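Local atomic coordinates of quinonprotein alcohol dehydrogenase-like protein (Bacteroides thetaiotaomicron VPI-5482, PDB entry 4R5O), a protein that is of unknown function but binds calcium ions and joins an immunoglobulin-like beta-sandwich domain to a seven-bladed beta-propeller. Residues W52-G56 / K57-T61. Residues are numbered along the deposited sequence; the frame is centred on the assembly and turned at random.
Sequences WLVNG and KEYST. With ACT (acetate ion), chain H.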
ATOM      1  N   TRP A  52      -8.957  25.258  19.769  1.00 51.16           N
ATOM      2  CA  TRP A  52      -7.809  24.702  19.061  1.00 49.45           C
ATOM      3  C   TRP A  52      -8.295  23.823  17.945  1.00 57.56           C
ATOM      4  O   TRP A  52      -8.941  22.805  18.208  1.00 57.61           O
ATOM      5  CB  TRP A  52      -6.902  23.920  20.031  1.00 46.62           C
ATOM      6  CG  TRP A  52      -6.265  24.773  21.090  1.00 46.63           C
ATOM      7  CD1 TRP A  52      -6.783  25.091  22.308  1.00 49.96           C
ATOM      8  CD2 TRP A  52      -4.989  25.427  21.011  1.00 45.99           C
ATOM      9  NE1 TRP A  52      -5.893  25.877  23.012  1.00 49.54           N
ATOM     10  CE2 TRP A  52      -4.791  26.112  22.233  1.00 50.37           C
ATOM     11  CE3 TRP A  52      -3.977  25.478  20.035  1.00 45.99           C
ATOM     12  CZ2 TRP A  52      -3.612  26.814  22.518  1.00 50.17           C
ATOM     13  CZ3 TRP A  52      -2.828  26.212  20.302  1.00 48.10           C
ATOM     14  CH2 TRP A  52      -2.646  26.859  21.536  1.00 49.83           C
ATOM     15  N   LEU A  53      -8.017  24.236  16.695  1.00 56.16           N
ATOM     16  CA  LEU A  53      -8.448  23.504  15.517  1.00 55.92           C
ATOM     17  C   LEU A  53      -7.281  22.783  14.895  1.00 60.68           C
ATOM     18  O   LEU A  53      -6.305  23.422  14.491  1.00 62.30           O
ATOM     19  CB  LEU A  53      -9.117  24.427  14.471  1.00 55.75           C
ATOM     20  CG  LEU A  53     -10.197  25.406  14.962  1.00 61.71           C
ATOM     21  CD1 LEU A  53     -10.748  26.195  13.816  1.00 62.71           C
ATOM     22  CD2 LEU A  53     -11.340  24.711  15.666  1.00 61.95           C
ATOM     23  N   VAL A  54      -7.381  21.447  14.836  1.00 55.33           N
ATOM     24  CA  VAL A  54      -6.414  20.553  14.187  1.00 53.59           C
ATOM     25  C   VAL A  54      -7.032  20.172  12.857  1.00 55.30           C
ATOM     26  O   VAL A  54      -8.132  19.621  12.826  1.00 53.59           O
ATOM     27  CB  VAL A  54      -6.034  19.337  15.064  1.00 56.79           C
ATOM     28  CG1 VAL A  54      -5.072  18.420  14.314  1.00 55.13           C
ATOM     29  CG2 VAL A  54      -5.436  19.789  16.397  1.00 57.54           C
ATOM     30  N   ASN A  55      -6.397  20.589  11.766  1.00 52.98           N
ATOM     31  CA  ASN A  55      -6.896  20.418  10.393  1.00 52.87           C
ATOM     32  C   ASN A  55      -8.377  20.903  10.287  1.00 58.74           C
ATOM     33  O   ASN A  55      -9.217  20.232   9.681  1.00 57.83           O
ATOM     34  CB  ASN A  55      -6.753  18.980   9.924  1.00 49.06           C
ATOM     35  CG  ASN A  55      -5.323  18.563   9.763  1.00 55.88           C
ATOM     36  OD1 ASN A  55      -4.498  19.300   9.212  1.00 48.43           O
ATOM     37  ND2 ASN A  55      -5.011  17.346  10.185  1.00 45.74           N
ATOM     38  N   GLY A  56      -8.652  22.070  10.888  1.00 56.93           N
ATOM     39  CA  GLY A  56      -9.960  22.722  10.880  1.00 56.98           C
ATOM     40  C   GLY A  56     -11.009  22.151  11.811  1.00 62.63           C
ATOM     41  O   GLY A  56     -12.115  22.690  11.884  1.00 63.90           O
ATOM     42  N   LYS A  57     -10.689  21.060  12.522  1.00 58.59           N
ATOM     43  CA  LYS A  57     -11.626  20.406  13.436  1.00 58.95           C
ATOM     44  C   LYS A  57     -11.247  20.732  14.883  1.00 62.01           C
ATOM     45  O   LYS A  57     -10.084  20.566  15.249  1.00 61.53           O
ATOM     46  CB  LYS A  57     -11.628  18.874  13.188  1.00 62.14           C
ATOM     47  CG  LYS A  57     -11.907  18.422  11.735  1.00 83.11           C
ATOM     48  CD  LYS A  57     -13.362  18.631  11.262  1.00 94.68           C
ATOM     49  CE  LYS A  57     -13.571  18.246   9.812  1.00105.48           C
ATOM     50  NZ  LYS A  57     -12.916  19.187   8.857  1.00108.28           N
ATOM     51  N   GLU A  58     -12.216  21.185  15.706  1.00 59.02           N
ATOM     52  CA  GLU A  58     -11.940  21.547  17.098  1.00 59.74           C
ATOM     53  C   GLU A  58     -11.479  20.327  17.870  1.00 66.42           C
ATOM     54  O   GLU A  58     -12.144  19.282  17.884  1.00 66.92           O
ATOM     55  CB  GLU A  58     -13.141  22.197  17.791  1.00 61.48           C
ATOM     56  CG  GLU A  58     -12.794  22.800  19.144  1.00 68.41           C
ATOM     57  CD  GLU A  58     -13.922  23.509  19.861  1.00 87.62           C
ATOM     58  OE1 GLU A  58     -15.041  22.948  19.924  1.00 86.50           O
ATOM     59  OE2 GLU A  58     -13.669  24.605  20.412  1.00 79.35           O
ATOM     60  N   TYR A  59     -10.319  20.480  18.497  1.00 63.69           N
ATOM     61  CA  TYR A  59      -9.640  19.452  19.248  1.00 64.17           C
ATOM     62  C   TYR A  59      -9.673  19.752  20.746  1.00 69.60           C
ATOM     63  O   TYR A  59      -9.803  18.819  21.534  1.00 69.52           O
ATOM     64  CB  TYR A  59      -8.189  19.358  18.739  1.00 65.14           C
ATOM     65  CG  TYR A  59      -7.274  18.500  19.584  1.00 68.05           C
ATOM     66  CD1 TYR A  59      -7.158  17.132  19.354  1.00 69.65           C
ATOM     67  CD2 TYR A  59      -6.493  19.062  20.588  1.00 69.86           C
ATOM     68  CE1 TYR A  59      -6.311  16.336  20.132  1.00 71.58           C
ATOM     69  CE2 TYR A  59      -5.650  18.281  21.375  1.00 71.31           C
ATOM     70  CZ  TYR A  59      -5.553  16.920  21.137  1.00 81.18           C
ATOM     71  OH  TYR A  59      -4.690  16.165  21.899  1.00 84.94           O
ATOM     72  N   SER A  60      -9.497  21.027  21.143  1.00 67.02           N
ATOM     73  CA  SER A  60      -9.439  21.407  22.553  1.00 67.78           C
ATOM     74  C   SER A  60     -10.023  22.797  22.776  1.00 72.74           C
ATOM     75  O   SER A  60     -10.083  23.601  21.846  1.00 72.00           O
ATOM     76  CB  SER A  60      -7.989  21.366  23.035  1.00 70.56           C
ATOM     77  OG  SER A  60      -7.848  21.585  24.428  1.00 79.10           O
ATOM     78  N   THR A  61     -10.460  23.060  24.023  1.00 71.17           N
ATOM     79  CA  THR A  61     -11.018  24.328  24.520  1.00 72.15           C
ATOM     80  C   THR A  61     -10.125  24.790  25.701  1.00 76.20           C
ATOM     81  O   THR A  61     -10.341  25.858  26.269  1.00 77.16           O
ATOM     82  CB  THR A  61     -12.519  24.135  24.894  1.00 82.86           C
ATOM     83  OG1 THR A  61     -13.234  23.825  23.702  1.00 85.00           O
ATOM     84  CG2 THR A  61     -13.165  25.380  25.500  1.00 84.29           C
TER
HETATM   85  C   ACT H 504      -4.913  14.159  11.832  1.00 75.76           C
HETATM   86  O   ACT H 504      -5.554  14.713  10.913  1.00 80.13           O
HETATM   87  OXT ACT H 504      -3.857  14.619  12.383  1.00 75.75           O
HETATM   88  CH3 ACT H 504      -5.480  12.815  12.337  1.00 73.69           C
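Val-54 and Lys-57 close a tight beta hairpin, pairing through both backbone amides: Val-54 N reaches Lys-57 O at 2.9 Å, and Lys-57 N returns to Val-54 O at 2.9 Å. Asn-55 and Gly-56, both with positive phi, fill the corners of this type I' turn. Further along, a classic beta bulge sets two residues, Tyr-59 and Ser-60, against Trp-52 alone and moves the pairing on by one. Trp-52 O takes a nearly straight bond from Tyr-59 N at 2.7 Å and a weak one from Ser-60 N at 3.5 Å, while Trp-52 N donates to Ser-60 O.

On one face, Val-54 and Tyr-59 run side by side. With CG1 anti to the backbone N (chi1 178°), the other valine methyl, CG2, is turned to Tyr-59 CB, 3.6 Å away, and approaches the phenol ring obliquely. Trp-52, the buried member, has Ser-60 O near its plane at the indole edge. On the other face Leu-53 CD2 lies 3.5 Å from Glu-58 CA. Around this first shell, hydrogen bonds join Trp-52 NE1 to Glu-62 O, Tyr-59 OH to Ser-66 O and Glu-58 OE2 to Ser-51 OG, while the Phe-65 ring meets both Tyr-59 and the indole, its plane about 20° from the latter.

The hairpin adds edge strand 57-60 to the sheet of the immunoglobulin-like domain, whose strand 74-83 flanks strand 49-54 on the opposite side and gives Asn-55 OD1 a hydrogen bond from Asp-76 N. Asn-55 ND2 makes a weak hydrogen bond of 2.8 Å to O of an acetate ion, probably from the crystallisation liquor.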